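Side-chain contact in Myo-inositol phosphohydrolase (Mitsuokella multacida, PDB 4WU3), which probably removes phosphate groups from inositol polyphosphates such as phytate, as a phosphatase of the protein-tyrosine-phosphatase-like family: residues Y172-K177 / H241-M246. The protein carries 2 engineered substitutions. Sequence-based numbering, arbitrary orientation.
Sequences YRFDDK and HSYAGM. Engineered in segment 241-246: Ser242 (natural residue Cys). With PO4 (phosphate ion), chain G.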
loop_
_atom_site.group_PDB
_atom_site.type_symbol
_atom_site.label_atom_id
_atom_site.label_comp_id
_atom_site.label_asym_id
_atom_site.label_seq_id
_atom_site.Cartn_x
_atom_site.Cartn_y
_atom_site.Cartn_z
ATOM N N TYR A 172 12.146 16.664 22.455
ATOM C CA TYR A 172 11.597 15.363 22.827
ATOM C C TYR A 172 12.650 14.274 22.615
ATOM O O TYR A 172 13.501 14.369 21.725
ATOM C CB TYR A 172 10.320 15.034 22.030
ATOM C CG TYR A 172 9.099 15.853 22.401
ATOM C CD1 TYR A 172 8.371 15.581 23.549
ATOM C CD2 TYR A 172 8.660 16.888 21.579
ATOM C CE1 TYR A 172 7.251 16.327 23.882
ATOM C CE2 TYR A 172 7.546 17.640 21.900
ATOM C CZ TYR A 172 6.845 17.355 23.053
ATOM O OH TYR A 172 5.734 18.101 23.366
ATOM N N ARG A 173 12.591 13.250 23.452
ATOM C CA ARG A 173 13.372 12.047 23.242
ATOM C C ARG A 173 12.528 11.062 22.443
ATOM O O ARG A 173 11.389 11.361 22.082
ATOM C CB ARG A 173 13.812 11.448 24.574
ATOM C CG ARG A 173 15.020 12.165 25.157
ATOM C CD ARG A 173 15.358 11.680 26.555
ATOM N NE ARG A 173 14.419 12.200 27.547
ATOM C CZ ARG A 173 14.569 12.081 28.866
ATOM N NH1 ARG A 173 15.627 11.452 29.368
ATOM N NH2 ARG A 173 13.654 12.598 29.685
ATOM N N PHE A 174 13.094 9.902 22.140
ATOM C CA PHE A 174 12.475 9.011 21.179
ATOM C C PHE A 174 12.843 7.573 21.456
ATOM O O PHE A 174 13.990 7.274 21.756
ATOM C CB PHE A 174 12.925 9.380 19.770
ATOM C CG PHE A 174 12.092 8.762 18.684
ATOM C CD1 PHE A 174 10.815 9.242 18.417
ATOM C CD2 PHE A 174 12.584 7.713 17.920
ATOM C CE1 PHE A 174 10.043 8.683 17.415
ATOM C CE2 PHE A 174 11.816 7.155 16.907
ATOM C CZ PHE A 174 10.546 7.640 16.653
ATOM N N ASP A 175 11.851 6.697 21.347
ATOM C CA ASP A 175 12.054 5.265 21.493
ATOM C C ASP A 175 12.098 4.606 20.122
ATOM O O ASP A 175 11.102 4.596 19.401
ATOM C CB ASP A 175 10.923 4.629 22.301
ATOM C CG ASP A 175 11.136 3.135 22.502
ATOM O OD1 ASP A 175 12.195 2.749 23.040
ATOM O OD2 ASP A 175 10.261 2.347 22.108
ATOM N N ASP A 176 13.245 4.036 19.777
ATOM C CA ASP A 176 13.421 3.428 18.464
ATOM C C ASP A 176 12.700 2.098 18.325
ATOM O O ASP A 176 12.473 1.637 17.214
ATOM C CB ASP A 176 14.903 3.232 18.168
ATOM C CG ASP A 176 15.608 4.537 17.873
ATOM O OD1 ASP A 176 14.964 5.458 17.333
ATOM O OD2 ASP A 176 16.804 4.643 18.184
ATOM N N LYS A 177 12.351 1.475 19.444
ATOM C CA LYS A 177 11.686 0.180 19.396
ATOM C C LYS A 177 10.241 0.342 18.955
ATOM O O LYS A 177 9.758 -0.396 18.100
ATOM C CB LYS A 177 11.742 -0.518 20.755
ATOM C CG LYS A 177 11.103 -1.898 20.756
ATOM C CD LYS A 177 11.099 -2.511 22.147
ATOM C CE LYS A 177 10.468 -3.895 22.147
ATOM N NZ LYS A 177 10.559 -4.538 23.488
ATOM N N HIS A 241 22.359 5.938 4.284
ATOM C CA HIS A 241 21.649 5.934 5.548
ATOM C C HIS A 241 20.230 6.511 5.450
ATOM O O HIS A 241 19.915 7.338 4.581
ATOM C CB HIS A 241 22.461 6.674 6.605
ATOM C CG HIS A 241 22.192 8.140 6.649
ATOM N ND1 HIS A 241 21.121 8.675 7.333
ATOM C CD2 HIS A 241 22.848 9.181 6.093
ATOM C CE1 HIS A 241 21.126 9.987 7.187
ATOM N NE2 HIS A 241 22.163 10.318 6.439
ATOM N N SER A 242 19.383 6.051 6.359
ATOM C CA SER A 242 18.028 6.536 6.481
ATOM C C SER A 242 17.843 6.939 7.949
ATOM O O SER A 242 18.760 7.542 8.531
ATOM C CB SER A 242 17.055 5.448 6.049
ATOM O OG SER A 242 17.514 4.162 6.456
ATOM N N TYR A 243 16.697 6.636 8.560
ATOM C CA TYR A 243 16.596 6.839 10.003
ATOM C C TYR A 243 17.179 5.647 10.774
ATOM O O TYR A 243 18.090 5.817 11.592
ATOM C CB TYR A 243 15.175 7.135 10.491
ATOM C CG TYR A 243 15.168 7.228 12.004
ATOM C CD1 TYR A 243 15.798 8.288 12.651
ATOM C CD2 TYR A 243 14.627 6.222 12.784
ATOM C CE1 TYR A 243 15.851 8.361 14.021
ATOM C CE2 TYR A 243 14.670 6.288 14.173
ATOM C CZ TYR A 243 15.284 7.359 14.782
ATOM O OH TYR A 243 15.341 7.436 16.161
ATOM N N ALA A 244 16.677 4.446 10.497
ATOM C CA ALA A 244 17.029 3.284 11.298
ATOM C C ALA A 244 18.105 2.422 10.638
ATOM O O ALA A 244 18.649 1.517 11.260
ATOM C CB ALA A 244 15.786 2.456 11.573
ATOM N N GLY A 245 18.420 2.713 9.382
ATOM C CA GLY A 245 19.365 1.913 8.631
ATOM C C GLY A 245 18.780 0.548 8.325
ATOM O O GLY A 245 19.513 -0.433 8.095
ATOM N N MET A 246 17.451 0.495 8.308
ATOM C CA MET A 246 16.730 -0.743 8.042
ATOM C C MET A 246 16.146 -0.779 6.629
ATOM O O MET A 246 16.816 -1.234 5.711
ATOM C CB MET A 246 15.649 -0.958 9.106
ATOM C CG MET A 246 16.254 -1.200 10.481
ATOM S SD MET A 246 15.067 -1.492 11.811
ATOM C CE MET A 246 14.475 -3.116 11.337
HETATM P P PO4 G . 14.510 3.104 7.714
HETATM O O1 PO4 G . 13.717 2.102 8.519
HETATM O O2 PO4 G . 15.914 2.552 7.609
HETATM O O3 PO4 G . 14.514 4.454 8.382
HETATM O O4 PO4 G . 13.955 3.285 6.313
HETATM O O HOH W 1 18.314 6.261 16.609
#
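Tyr243 meets Asp176 and Phe174 through the hydroxyl end of its ring. Its OH donates to OD1 of Asp176 at a modelled 2.3 Å, so short that the exact length is doubtful. The carboxylate oxygen lies at the ring's edge, near its plane, while the carboxylate itself is turned 66° from that plane. A water donates to both OD2 of Asp176 and Tyr243 OH, closing a second path between the same two side chains; Arg62 adds a weak, long ion pair to OD2.

Phe174 touches the same hydroxyl, its CD2 3.3 Å from Tyr243 OH, and its CE2 lies 4.0 Å from CE2 of Tyr243. The ring planes are nearly perpendicular and the centroids 5.9 Å apart, an oblique pairing. Phe174 also meets Phe137 of strand 132-137 edge-to-face and Lys51 of strand 49-54 in a cation-pi contact.

With CG anti to the backbone N (chi1 176°), the Tyr243 ring extends to Asp176 and Phe174 while its backbone stays in the phosphate loop. There Ala244 N donates to phosphate O3 at 3.0 Å and Met246 N to O2 at 2.7 Å; Tyr243 N adds a weak bond to O3. OG of the engineered Ser242 also donates to O2, and Arg248 binds the ion. His241 ND1 grips Ser242 O, 2.9 Å away in the carbonyl plane.

This anion-cradling loop between strand 237-241 and helix 247-261 is the P-loop of the protein-tyrosine-phosphatase fold, joined through Tyr243 to the end of strand 168-175 and the turn that follows it.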